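Local coordinates for protein carbamate kinase (PDB 2E9Y) that probably acts as a carbamate kinase of the amino acid kinase family, transferring a phosphoryl group between ATP and carbamate, at residues V241-G246 and R251-A256; S259-Y264 and T311-G316; G273-K278 and A293-L298; V233-V238 and E299-V304; V8-G13 and L218-L223. All coordinates share one frame; numbering follows the deposited sequence.

Contact 1 (V241-G246 and R251-A256); sequences VAVNYG and RWLRRA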
# COMPACT_ATOMS: atom_id res chain seq x y z
N VAL A 241 20.63 -24.01 6.91
CA VAL A 241 21.44 -23.58 8.04
C VAL A 241 22.72 -24.40 8.05
O VAL A 241 22.71 -25.60 7.80
CB VAL A 241 20.70 -23.79 9.38
CG1 VAL A 241 21.53 -23.25 10.52
CG2 VAL A 241 19.34 -23.11 9.34
N ALA A 242 23.84 -23.74 8.35
CA ALA A 242 25.11 -24.43 8.39
C ALA A 242 25.94 -24.02 9.61
O ALA A 242 25.92 -22.87 10.02
CB ALA A 242 25.90 -24.15 7.12
N VAL A 243 26.64 -24.99 10.19
CA VAL A 243 27.51 -24.72 11.32
C VAL A 243 28.88 -24.52 10.69
O VAL A 243 29.18 -25.15 9.67
CB VAL A 243 27.55 -25.91 12.31
CG1 VAL A 243 26.21 -26.05 13.00
CG2 VAL A 243 27.90 -27.19 11.58
N ASN A 244 29.71 -23.66 11.27
CA ASN A 244 31.02 -23.39 10.70
C ASN A 244 30.84 -22.86 9.28
O ASN A 244 31.66 -23.10 8.39
CB ASN A 244 31.87 -24.66 10.67
CG ASN A 244 32.51 -24.96 12.01
OD1 ASN A 244 31.84 -24.95 13.04
ND2 ASN A 244 33.81 -25.25 12.00
N TYR A 245 29.74 -22.14 9.08
CA TYR A 245 29.39 -21.56 7.79
C TYR A 245 30.53 -20.71 7.23
O TYR A 245 31.08 -19.86 7.93
CB TYR A 245 28.13 -20.70 7.94
CG TYR A 245 27.75 -19.94 6.69
CD1 TYR A 245 27.53 -20.61 5.48
CD2 TYR A 245 27.59 -18.56 6.71
CE1 TYR A 245 27.17 -19.92 4.33
CE2 TYR A 245 27.22 -17.85 5.57
CZ TYR A 245 27.01 -18.54 4.38
OH TYR A 245 26.65 -17.85 3.25
N GLY A 246 30.87 -20.95 5.97
CA GLY A 246 31.94 -20.20 5.34
C GLY A 246 33.28 -20.39 6.01
O GLY A 246 34.19 -19.57 5.86
N ARG A 251 29.34 -27.40 7.62
CA ARG A 251 28.43 -28.49 7.36
C ARG A 251 27.00 -27.98 7.31
O ARG A 251 26.52 -27.31 8.22
CB ARG A 251 28.58 -29.52 8.48
CG ARG A 251 27.90 -30.85 8.15
CD ARG A 251 27.87 -31.80 9.36
NE ARG A 251 28.37 -33.12 8.98
CZ ARG A 251 29.70 -33.32 9.07
NH1 ARG A 251 30.50 -32.35 9.49
NH2 ARG A 251 30.21 -34.51 8.73
N TRP A 252 26.30 -28.28 6.22
CA TRP A 252 24.92 -27.85 6.08
C TRP A 252 24.00 -28.87 6.73
O TRP A 252 24.03 -30.06 6.38
CB TRP A 252 24.56 -27.66 4.61
CG TRP A 252 25.36 -26.59 3.95
CD1 TRP A 252 26.60 -26.73 3.38
CD2 TRP A 252 25.03 -25.20 3.87
NE1 TRP A 252 27.06 -25.50 2.96
CE2 TRP A 252 26.11 -24.55 3.24
CE3 TRP A 252 23.92 -24.44 4.27
CZ2 TRP A 252 26.12 -23.17 3.01
CZ3 TRP A 252 23.93 -23.07 4.03
CH2 TRP A 252 25.03 -22.45 3.41
N LEU A 253 23.19 -28.41 7.67
CA LEU A 253 22.26 -29.30 8.38
C LEU A 253 21.02 -29.58 7.54
O LEU A 253 20.49 -28.72 6.85
CB LEU A 253 21.82 -28.61 9.68
CG LEU A 253 22.99 -28.15 10.56
CD1 LEU A 253 22.50 -27.50 11.85
CD2 LEU A 253 23.92 -29.27 10.99
N ARG A 254 20.58 -30.85 7.61
CA ARG A 254 19.38 -31.24 6.89
C ARG A 254 18.18 -31.32 7.83
O ARG A 254 17.02 -31.15 7.47
CB ARG A 254 19.64 -32.62 6.28
CG ARG A 254 18.45 -33.13 5.45
CD ARG A 254 18.05 -32.14 4.35
NE ARG A 254 16.90 -32.63 3.58
CZ ARG A 254 15.72 -32.79 4.22
NH1 ARG A 254 15.61 -32.54 5.52
NH2 ARG A 254 14.66 -33.22 3.53
N ARG A 255 18.51 -31.66 9.09
CA ARG A 255 17.53 -31.69 10.15
C ARG A 255 18.24 -31.40 11.47
O ARG A 255 19.37 -31.80 11.69
CB ARG A 255 16.95 -33.11 10.23
CG ARG A 255 16.04 -33.46 9.05
CD ARG A 255 15.31 -34.80 9.22
NE ARG A 255 14.51 -35.08 8.03
CZ ARG A 255 13.77 -36.21 7.97
NH1 ARG A 255 13.75 -37.06 8.99
NH2 ARG A 255 13.05 -36.46 6.88
N ALA A 256 17.57 -30.67 12.36
CA ALA A 256 18.16 -30.32 13.64
C ALA A 256 17.07 -29.98 14.65
O ALA A 256 16.09 -29.32 14.32
CB ALA A 256 19.10 -29.14 13.47
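V243 and R251 face each other as the hydrogen-bonded pair of a short antiparallel beta hairpin, whose strands 242-243 and 251-252 are joined by a loop. V243 N donates to R251 O at 3.0 Å. In return, R251 N bonds to V243 O, also at 3.0 Å. A third backbone bond, L253 N to V241 O at 2.9 Å, continues the pairing beyond W252. A242 and W252 form the intervening non-hydrogen-bonded pair, where the two chains come closest.

The aromatic contacts lie on the A242 and W252 face. W252 CG stands anti to the carbonyl carbon (chi1 -63°), which swings the indole back over the small methyl of A242: A242 CB sits 3.6 Å from the centroid of the W252 six-membered ring, over one face, as a CH-pi contact. From the loop side Y245 brings its CE1 to 3.4 Å from W252 CH2, the two ring planes steeply inclined at 78°.

Aliphatic packing marks the other face. V243, beta-branched and so at ease in an extended strand, lays CG2 alongside R251 CB, while V243 CG1 meets L253 CD1 at 4.1 Å, the side chains crossing nearly at right angles.

The hairpin rests on helix 258-266, where Y264 lies against V243 and L261 against L253; V241 reaches M275 and V279 of helix 275-289, and R254 and A256 bond to strand 311-314.

Contact 2 (S259-Y264 and T311-G316); sequences SELKKY and TVVMLG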
# COMPACT_ATOMS: atom_id res chain seq x y z
N SER A 259 16.19 -27.34 20.08
CA SER A 259 17.00 -27.23 21.29
C SER A 259 18.49 -27.21 20.95
O SER A 259 19.27 -26.52 21.61
CB SER A 259 16.71 -28.40 22.23
OG SER A 259 17.07 -29.63 21.64
N GLU A 260 18.87 -27.96 19.93
CA GLU A 260 20.27 -28.00 19.52
C GLU A 260 20.67 -26.72 18.80
O GLU A 260 21.75 -26.18 19.04
CB GLU A 260 20.53 -29.21 18.62
CG GLU A 260 20.58 -30.51 19.40
CD GLU A 260 21.73 -30.55 20.39
OE1 GLU A 260 22.89 -30.67 19.94
OE2 GLU A 260 21.48 -30.44 21.60
N LEU A 261 19.79 -26.22 17.93
CA LEU A 261 20.10 -24.99 17.21
C LEU A 261 20.17 -23.81 18.17
O LEU A 261 20.95 -22.88 17.97
CB LEU A 261 19.04 -24.71 16.14
CG LEU A 261 19.06 -25.60 14.89
CD1 LEU A 261 18.07 -25.06 13.88
CD2 LEU A 261 20.46 -25.64 14.30
N LYS A 262 19.35 -23.86 19.23
CA LYS A 262 19.32 -22.79 20.22
C LYS A 262 20.68 -22.65 20.91
O LYS A 262 21.09 -21.55 21.27
CB LYS A 262 18.23 -23.07 21.26
CG LYS A 262 17.75 -21.84 22.00
CD LYS A 262 16.47 -22.13 22.77
CE LYS A 262 15.80 -20.84 23.21
NZ LYS A 262 14.48 -21.08 23.84
N LYS A 263 21.38 -23.77 21.08
CA LYS A 263 22.70 -23.74 21.71
C LYS A 263 23.69 -23.04 20.78
O LYS A 263 24.46 -22.18 21.21
CB LYS A 263 23.20 -25.16 21.98
CG LYS A 263 22.37 -25.96 22.97
CD LYS A 263 22.97 -27.35 23.14
CE LYS A 263 22.12 -28.24 24.03
NZ LYS A 263 22.66 -29.63 24.08
N TYR A 264 23.67 -23.42 19.51
CA TYR A 264 24.56 -22.83 18.52
C TYR A 264 24.29 -21.33 18.40
O TYR A 264 25.21 -20.53 18.26
CB TYR A 264 24.36 -23.49 17.15
CG TYR A 264 24.93 -24.89 17.05
CD1 TYR A 264 26.30 -25.12 17.20
CD2 TYR A 264 24.10 -25.99 16.82
CE1 TYR A 264 26.83 -26.41 17.12
CE2 TYR A 264 24.62 -27.28 16.73
CZ TYR A 264 25.99 -27.48 16.88
OH TYR A 264 26.52 -28.75 16.83
N THR A 311 16.98 -26.99 5.77
CA THR A 311 17.13 -27.44 7.14
C THR A 311 15.80 -27.51 7.87
O THR A 311 15.13 -26.50 8.05
CB THR A 311 18.06 -26.51 7.93
OG1 THR A 311 19.34 -26.45 7.29
CG2 THR A 311 18.24 -27.01 9.36
N VAL A 312 15.41 -28.72 8.28
CA VAL A 312 14.16 -28.89 9.00
C VAL A 312 14.43 -28.77 10.50
O VAL A 312 15.22 -29.53 11.06
CB VAL A 312 13.53 -30.27 8.72
CG1 VAL A 312 12.21 -30.39 9.46
CG2 VAL A 312 13.32 -30.45 7.23
N VAL A 313 13.80 -27.78 11.14
CA VAL A 313 13.96 -27.57 12.57
C VAL A 313 12.85 -28.36 13.24
O VAL A 313 11.67 -28.04 13.08
CB VAL A 313 13.85 -26.06 12.91
CG1 VAL A 313 14.03 -25.86 14.41
CG2 VAL A 313 14.91 -25.28 12.13
N MET A 314 13.24 -29.39 13.99
CA MET A 314 12.28 -30.28 14.65
C MET A 314 12.05 -29.99 16.13
O MET A 314 12.86 -29.33 16.78
CB MET A 314 12.75 -31.72 14.48
CG MET A 314 13.20 -32.06 13.07
SD MET A 314 13.91 -33.72 12.92
CE MET A 314 15.59 -33.43 13.50
N LEU A 315 10.95 -30.52 16.65
CA LEU A 315 10.57 -30.33 18.05
C LEU A 315 11.57 -31.00 18.99
O LEU A 315 12.24 -31.97 18.66
CB LEU A 315 9.18 -30.94 18.25
CG LEU A 315 8.31 -30.11 19.20
CD1 LEU A 315 6.94 -30.75 19.43
CD2 LEU A 315 8.93 -29.92 20.58
N GLY A 316 11.69 -30.42 20.20
CA GLY A 316 12.61 -30.98 21.18
C GLY A 316 14.02 -30.39 21.03
O GLY A 316 15.01 -30.98 21.43
OXT GLY A 316 14.21 -29.31 20.49
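S259 and G316 meet where the first turn of helix 258-266 receives the C-terminal carboxylate of the chain. The grip rests on the backbone: S259 N donates to G316 OXT at 2.8 Å with an N-H...O angle of 153°. The hydroxyl S259 OG lies 2.5 Å from G316 O, a doubtfully short length, so it counts as a second and less certain bond to the other carboxylate oxygen. Serine suits the place because its hydroxyl is only one carbon from the backbone: with chi1 at 63°, OG is tucked between the backbone N and the carbonyl carbon, on the side from which the carboxylate approaches. The amide belongs to the amino-terminal end of a helix, so the helix dipole would be expected to favour the negative charge there.

A separate apolar contact lies deeper. L261 CD1 reaches V313 CG2 at 3.6 Å, whereas V313 CG1 stays at 4.2 Å from L261 CD1, so the leucine leans mainly on one arm of the valine. Both residues are buried, as fits a leucine on the inner side of a helix and a beta-branched valine in a strand.

On the outer surface of the helix K263 NZ bridges to E260 OE2 at 2.9 Å, using the syn lone pair of the carboxylate.

Around this pair, I283 of helix 275-289 packs on L261, and A282 and V286 of that helix cover V313. Strand 311-314 runs between strands 255-257 and 293-297, and strand 255-257 leads directly into helix 258-266.

Contact 3 (G273-K278 and A293-L298); sequences GSMGPK and AVIGSL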
# COMPACT_ATOMS: atom_id res chain seq x y z
N GLY A 273 23.23 -10.50 11.42
CA GLY A 273 22.73 -9.79 10.25
C GLY A 273 22.16 -10.63 9.13
O GLY A 273 21.78 -10.09 8.10
N SER A 274 22.07 -11.95 9.33
CA SER A 274 21.54 -12.80 8.27
C SER A 274 20.82 -14.06 8.75
O SER A 274 19.59 -14.07 8.87
CB SER A 274 22.66 -13.20 7.31
OG SER A 274 23.71 -13.87 7.99
N MET A 275 21.58 -15.11 9.02
CA MET A 275 20.99 -16.38 9.43
C MET A 275 20.53 -16.43 10.89
O MET A 275 19.66 -17.24 11.23
CB MET A 275 21.97 -17.52 9.16
CG MET A 275 21.37 -18.91 9.33
SD MET A 275 19.82 -19.10 8.45
CE MET A 275 20.37 -19.19 6.74
N GLY A 276 21.10 -15.59 11.74
CA GLY A 276 20.72 -15.58 13.14
C GLY A 276 19.23 -15.41 13.36
O GLY A 276 18.60 -16.23 14.03
N PRO A 277 18.63 -14.32 12.84
CA PRO A 277 17.19 -14.08 13.01
C PRO A 277 16.32 -15.20 12.44
O PRO A 277 15.26 -15.51 12.98
CB PRO A 277 16.98 -12.76 12.29
CG PRO A 277 18.27 -12.05 12.51
CD PRO A 277 19.28 -13.15 12.25
N LYS A 278 16.78 -15.81 11.35
CA LYS A 278 16.04 -16.89 10.72
C LYS A 278 16.02 -18.13 11.62
O LYS A 278 14.99 -18.79 11.75
CB LYS A 278 16.65 -17.22 9.35
CG LYS A 278 16.45 -16.10 8.33
CD LYS A 278 17.22 -16.36 7.04
CE LYS A 278 16.83 -15.34 5.97
NZ LYS A 278 16.92 -13.95 6.47
N ALA A 293 9.58 -26.35 11.30
CA ALA A 293 9.82 -25.13 10.55
C ALA A 293 10.98 -25.51 9.63
O ALA A 293 11.78 -26.37 9.98
CB ALA A 293 10.23 -23.99 11.47
N VAL A 294 11.06 -24.90 8.46
CA VAL A 294 12.15 -25.23 7.55
C VAL A 294 12.79 -23.98 6.95
O VAL A 294 12.10 -23.01 6.63
CB VAL A 294 11.66 -26.18 6.44
CG1 VAL A 294 10.54 -25.52 5.63
CG2 VAL A 294 12.82 -26.58 5.54
N ILE A 295 14.11 -24.02 6.82
CA ILE A 295 14.87 -22.91 6.25
C ILE A 295 15.61 -23.45 5.03
O ILE A 295 16.40 -24.39 5.14
CB ILE A 295 15.89 -22.35 7.25
CG1 ILE A 295 15.16 -21.79 8.48
CG2 ILE A 295 16.74 -21.27 6.59
CD1 ILE A 295 16.08 -21.41 9.63
N GLY A 296 15.33 -22.87 3.87
CA GLY A 296 15.99 -23.35 2.66
C GLY A 296 16.15 -22.31 1.57
O GLY A 296 15.93 -21.12 1.78
N SER A 297 16.53 -22.79 0.39
CA SER A 297 16.76 -21.95 -0.78
C SER A 297 15.47 -21.67 -1.56
O SER A 297 14.62 -22.55 -1.70
CB SER A 297 17.78 -22.64 -1.69
OG SER A 297 18.01 -21.90 -2.87
N LEU A 298 15.35 -20.45 -2.07
CA LEU A 298 14.18 -20.07 -2.86
C LEU A 298 14.09 -21.00 -4.07
O LEU A 298 13.02 -21.45 -4.45
CB LEU A 298 14.29 -18.62 -3.34
CG LEU A 298 13.28 -18.13 -4.39
CD1 LEU A 298 11.87 -18.23 -3.86
CD2 LEU A 298 13.61 -16.70 -4.78
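M275 and I295 are brought together by a bent methionine chain: CG stands anti to the backbone N (chi1 -170°), and turns at chi2 and chi3, 50° and 73°, fold the thioether so that its methyl comes back to the strand. M275 CE then lies 4.2 Å from I295 CG2, the two side chains running antiparallel alongside one another. Methionine suits this position near the beginning of helix 275-289, since an unbranched, flexible chain can reach a neighbour that its CB does not face.

The other arm of I295 makes the closer approach. I295 CD1 stands 3.5 Å from the backbone oxygen K278 O and 4.2 Å from K278 CB, so the isoleucine spreads its two branches, one to each residue. Of the K278 side chain the methylene CB takes part; the amine leads away to a salt bridge with D217. No hydrogen bond joins the two segments, and the contact is van der Waals packing, methyls against a methyl, a methylene and a backbone carbonyl.

The buried I295 also touches A282, one turn farther along helix 275-289, and V241, next to hairpin strand 242-243. Its strand, 293-297, lies between strand 231-236, parallel to it, and strand 311-314, antiparallel to it.

Contact 4 (V233-V238 and E299-V304); sequences VILTDV and EEARQV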
# COMPACT_ATOMS: atom_id res chain seq x y z
N VAL A 233 8.02 -21.47 6.64
CA VAL A 233 9.07 -21.66 5.66
C VAL A 233 9.84 -20.37 5.46
O VAL A 233 9.24 -19.31 5.26
CB VAL A 233 8.48 -22.07 4.29
CG1 VAL A 233 9.60 -22.26 3.27
CG2 VAL A 233 7.65 -23.34 4.43
N ILE A 234 11.16 -20.44 5.55
CA ILE A 234 11.99 -19.26 5.33
C ILE A 234 12.85 -19.54 4.10
O ILE A 234 13.70 -20.43 4.11
CB ILE A 234 12.91 -18.96 6.52
CG1 ILE A 234 12.07 -18.67 7.77
CG2 ILE A 234 13.78 -17.76 6.21
CD1 ILE A 234 12.88 -18.40 9.01
N LEU A 235 12.61 -18.79 3.03
CA LEU A 235 13.35 -18.98 1.79
C LEU A 235 14.42 -17.91 1.64
O LEU A 235 14.12 -16.72 1.55
CB LEU A 235 12.41 -18.95 0.59
CG LEU A 235 11.34 -20.06 0.55
CD1 LEU A 235 10.48 -19.89 -0.69
CD2 LEU A 235 12.01 -21.43 0.54
N THR A 236 15.68 -18.34 1.60
CA THR A 236 16.80 -17.42 1.48
C THR A 236 17.64 -17.75 0.24
O THR A 236 17.16 -18.39 -0.69
CB THR A 236 17.65 -17.46 2.76
OG1 THR A 236 18.72 -16.50 2.67
CG2 THR A 236 18.22 -18.85 2.97
N ASP A 237 18.90 -17.31 0.24
CA ASP A 237 19.77 -17.55 -0.90
C ASP A 237 20.82 -18.63 -0.65
O ASP A 237 21.82 -18.72 -1.38
CB ASP A 237 20.44 -16.24 -1.33
CG ASP A 237 21.42 -15.72 -0.30
OD1 ASP A 237 21.25 -16.01 0.90
OD2 ASP A 237 22.36 -15.00 -0.70
N VAL A 238 20.60 -19.45 0.37
CA VAL A 238 21.50 -20.55 0.71
C VAL A 238 20.65 -21.81 0.94
O VAL A 238 19.46 -21.71 1.25
CB VAL A 238 22.34 -20.25 1.98
CG1 VAL A 238 23.37 -19.18 1.66
CG2 VAL A 238 21.44 -19.80 3.11
N GLU A 299 15.24 -21.28 -4.67
CA GLU A 299 15.30 -22.14 -5.84
C GLU A 299 14.72 -23.53 -5.56
O GLU A 299 14.01 -24.09 -6.39
CB GLU A 299 16.75 -22.29 -6.31
CG GLU A 299 17.49 -20.97 -6.54
CD GLU A 299 16.77 -20.05 -7.51
OE1 GLU A 299 16.49 -20.48 -8.64
OE2 GLU A 299 16.50 -18.89 -7.13
N GLU A 300 15.03 -24.08 -4.38
CA GLU A 300 14.55 -25.42 -4.02
C GLU A 300 13.24 -25.41 -3.24
O GLU A 300 12.84 -26.43 -2.68
CB GLU A 300 15.62 -26.14 -3.18
CG GLU A 300 17.04 -26.02 -3.72
CD GLU A 300 18.04 -26.88 -2.97
OE1 GLU A 300 18.10 -26.80 -1.72
OE2 GLU A 300 18.78 -27.65 -3.62
N ALA A 301 12.56 -24.27 -3.23
CA ALA A 301 11.30 -24.12 -2.50
C ALA A 301 10.34 -25.30 -2.59
O ALA A 301 9.82 -25.76 -1.57
CB ALA A 301 10.59 -22.85 -2.94
N ARG A 302 10.10 -25.80 -3.80
CA ARG A 302 9.18 -26.91 -3.99
C ARG A 302 9.54 -28.09 -3.09
O ARG A 302 8.68 -28.70 -2.47
CB ARG A 302 9.16 -27.34 -5.46
CG ARG A 302 7.95 -28.17 -5.84
CD ARG A 302 7.80 -28.28 -7.35
NE ARG A 302 6.45 -28.68 -7.72
CZ ARG A 302 6.01 -28.74 -8.98
NH1 ARG A 302 6.81 -28.45 -9.98
NH2 ARG A 302 4.75 -29.09 -9.22
N GLN A 303 10.83 -28.41 -3.02
CA GLN A 303 11.29 -29.51 -2.18
C GLN A 303 11.29 -29.10 -0.72
O GLN A 303 10.95 -29.90 0.16
CB GLN A 303 12.70 -29.95 -2.59
CG GLN A 303 12.78 -30.56 -3.98
CD GLN A 303 11.94 -31.82 -4.11
OE1 GLN A 303 12.20 -32.82 -3.45
NE2 GLN A 303 10.93 -31.77 -4.98
N VAL A 304 11.68 -27.85 -0.46
CA VAL A 304 11.72 -27.34 0.92
C VAL A 304 10.38 -27.52 1.65
O VAL A 304 10.33 -27.91 2.81
CB VAL A 304 12.12 -25.85 0.92
CG1 VAL A 304 11.97 -25.29 2.34
CG2 VAL A 304 13.56 -25.69 0.49
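L235 and A301 mark the closest backbone approach of strand 231-236 to the short helix 301-305, their CA atoms 7.0 Å apart, while the CA atoms of V233 and V304 are 7.9 Å apart. Every second strand residue points its side chain at the helix, and A301 and V304, three positions apart, occupy neighbouring places on the helical surface.

L235 carries the larger share of the contact. Its CG stands anti to the carbonyl carbon (chi1 -62°), and the fork of the leucine opens against the helix: L235 CD1 lies 3.7 Å from A301 CB, with L235 CD2 at 4.0 Å from that same methyl. A301, with no more than a methyl, is consistent with so close an approach of the first turn. L235 CD2 also reaches V304 CG1 at 4.3 Å, linking the two halves of the contact.

V233 meets V304 branch to branch, V233 CG1 to V304 CG1 at 4.0 Å, the two side chains crossing at a slant. Beta-branched valine suits the strand, and on the helix it offers a compact apolar surface. All four residues are buried, and no hydrogen bond crosses between the segments. The helix turn is held from within by V304 N to E300 O at 2.9 Å, with E300 at its N-cap position.

V294 of the adjacent strand packs on both V233 and V304, and R302 forms a salt bridge with D45. While V233 and L235 face helix 301-305, I234 turns to K278 and A281 of helix 275-289, so helices cover both faces, as in the three-layer alpha/beta/alpha sandwich of the amino acid kinase family.

Contact 5 (V8-G13 and L218-L223); sequences VIALGG and LASSLL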
# COMPACT_ATOMS: atom_id res chain seq x y z
N VAL A 8 3.27 -20.33 6.01
CA VAL A 8 3.67 -18.93 5.93
C VAL A 8 5.05 -19.02 5.29
O VAL A 8 5.93 -19.70 5.81
CB VAL A 8 3.77 -18.27 7.33
CG1 VAL A 8 4.48 -16.93 7.23
CG2 VAL A 8 2.37 -18.06 7.90
N ILE A 9 5.20 -18.38 4.14
CA ILE A 9 6.46 -18.42 3.40
C ILE A 9 7.12 -17.05 3.41
O ILE A 9 6.59 -16.10 2.83
CB ILE A 9 6.23 -18.86 1.94
CG1 ILE A 9 5.55 -20.23 1.92
CG2 ILE A 9 7.55 -18.90 1.18
CD1 ILE A 9 5.04 -20.67 0.57
N ALA A 10 8.25 -16.95 4.09
CA ALA A 10 8.99 -15.70 4.20
C ALA A 10 10.05 -15.57 3.11
O ALA A 10 11.08 -16.25 3.14
CB ALA A 10 9.63 -15.60 5.58
N LEU A 11 9.80 -14.69 2.15
CA LEU A 11 10.73 -14.44 1.05
C LEU A 11 11.84 -13.49 1.47
O LEU A 11 11.67 -12.69 2.40
CB LEU A 11 9.98 -13.85 -0.15
CG LEU A 11 8.86 -14.69 -0.75
CD1 LEU A 11 8.20 -13.94 -1.91
CD2 LEU A 11 9.44 -16.01 -1.23
N GLY A 12 12.97 -13.58 0.79
CA GLY A 12 14.11 -12.73 1.08
C GLY A 12 14.37 -11.73 -0.03
O GLY A 12 13.58 -11.61 -0.97
N GLY A 13 15.49 -11.02 0.06
CA GLY A 13 15.83 -10.04 -0.96
C GLY A 13 15.94 -10.57 -2.37
O GLY A 13 15.57 -9.88 -3.33
N LEU A 218 11.32 -12.83 12.20
CA LEU A 218 10.74 -12.94 13.53
C LEU A 218 9.24 -12.68 13.43
O LEU A 218 8.43 -13.38 14.05
CB LEU A 218 11.38 -11.93 14.49
CG LEU A 218 12.88 -12.11 14.73
CD1 LEU A 218 13.34 -11.14 15.80
CD2 LEU A 218 13.16 -13.55 15.15
N ALA A 219 8.87 -11.67 12.65
CA ALA A 219 7.46 -11.32 12.47
C ALA A 219 6.69 -12.44 11.77
O ALA A 219 5.57 -12.75 12.15
CB ALA A 219 7.33 -10.02 11.68
N SER A 220 7.29 -13.03 10.73
CA SER A 220 6.65 -14.11 9.99
C SER A 220 6.43 -15.32 10.88
O SER A 220 5.42 -16.02 10.76
CB SER A 220 7.51 -14.52 8.78
OG SER A 220 7.58 -13.47 7.83
N SER A 221 7.38 -15.58 11.77
CA SER A 221 7.26 -16.70 12.70
C SER A 221 6.06 -16.46 13.60
O SER A 221 5.22 -17.34 13.81
CB SER A 221 8.53 -16.83 13.54
OG SER A 221 8.47 -17.96 14.38
N LEU A 222 5.97 -15.25 14.15
CA LEU A 222 4.86 -14.90 15.02
C LEU A 222 3.54 -15.03 14.27
O LEU A 222 2.55 -15.52 14.83
CB LEU A 222 5.03 -13.47 15.55
CG LEU A 222 3.90 -12.94 16.43
CD1 LEU A 222 3.71 -13.82 17.66
CD2 LEU A 222 4.23 -11.51 16.85
N LEU A 223 3.51 -14.59 13.01
CA LEU A 223 2.28 -14.68 12.21
C LEU A 223 1.87 -16.14 12.04
O LEU A 223 0.69 -16.48 12.17
CB LEU A 223 2.48 -14.06 10.83
CG LEU A 223 1.26 -14.13 9.90
CD1 LEU A 223 0.08 -13.40 10.53
CD2 LEU A 223 1.60 -13.50 8.54
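V8 and A10 pack on S220 in a buried helix-on-sheet contact near the centre of the chain, where the first strand of the amino acid kinase fold, 6-10, meets helix 216-226. The two strand residues alternate with I9, so both point to the helix while I9 faces the other way. The CA atoms of A10 and S220 are 6.4 Å apart, a short distance that the small alanine and serine side chains permit.

A10 CB comes 3.7 Å from S220 OG and 4.0 Å from S220 CB, and is thus an apolar neighbour of the hydroxyl. Beside it V8, whose CG1 is anti to the backbone N (chi1 167°), sets that methyl 3.8 Å from the backbone oxygen S220 O and 4.2 Å from S220 CB. A single serine is in this way touched by two successive inward-facing strand residues.

No hydrogen bond passes between the segments. The hydroxyl of S220 bonds instead with K216 O, one turn back in its own helix, and with T52 OG1 of the adjacent strand, so this buried group has polar partners, consistent with a serine at this place.

Strand 6-10 lies between parallel strands 48-52 and 231-236, and on the helix side T52 adjoins A10 and V50 adjoins L223. Helix 216-226 is flanked by helix 275-289, where S284 and F285 meet S221, and by strand 170-173, where I173 packs on L222 and L223.

How the contacts relate
Contacts 4 and 5 are fully buried and lie on adjacent parallel strands, 231-236 and 6-10; contact 3 adds strand 293-297 on the other side of 231-236, and the main sheet continues to strand 311-314 of contact 2. Contacts 3, 4 and 5 have no hydrogen bond across them; contact 4 is purely aliphatic, while 3 and 5 also set methyls against backbone oxygens and, in 5, a serine hydroxyl. Contact 3 is partly buried; contacts 1 and 2, partly buried too, lie farther out and are more polar, a backbone-bonded hairpin and a carboxylate at a helix start. T311 OG1 joins them, within hydrogen-bonding distance of V241 N and L253 O, and V241 also packs on I295.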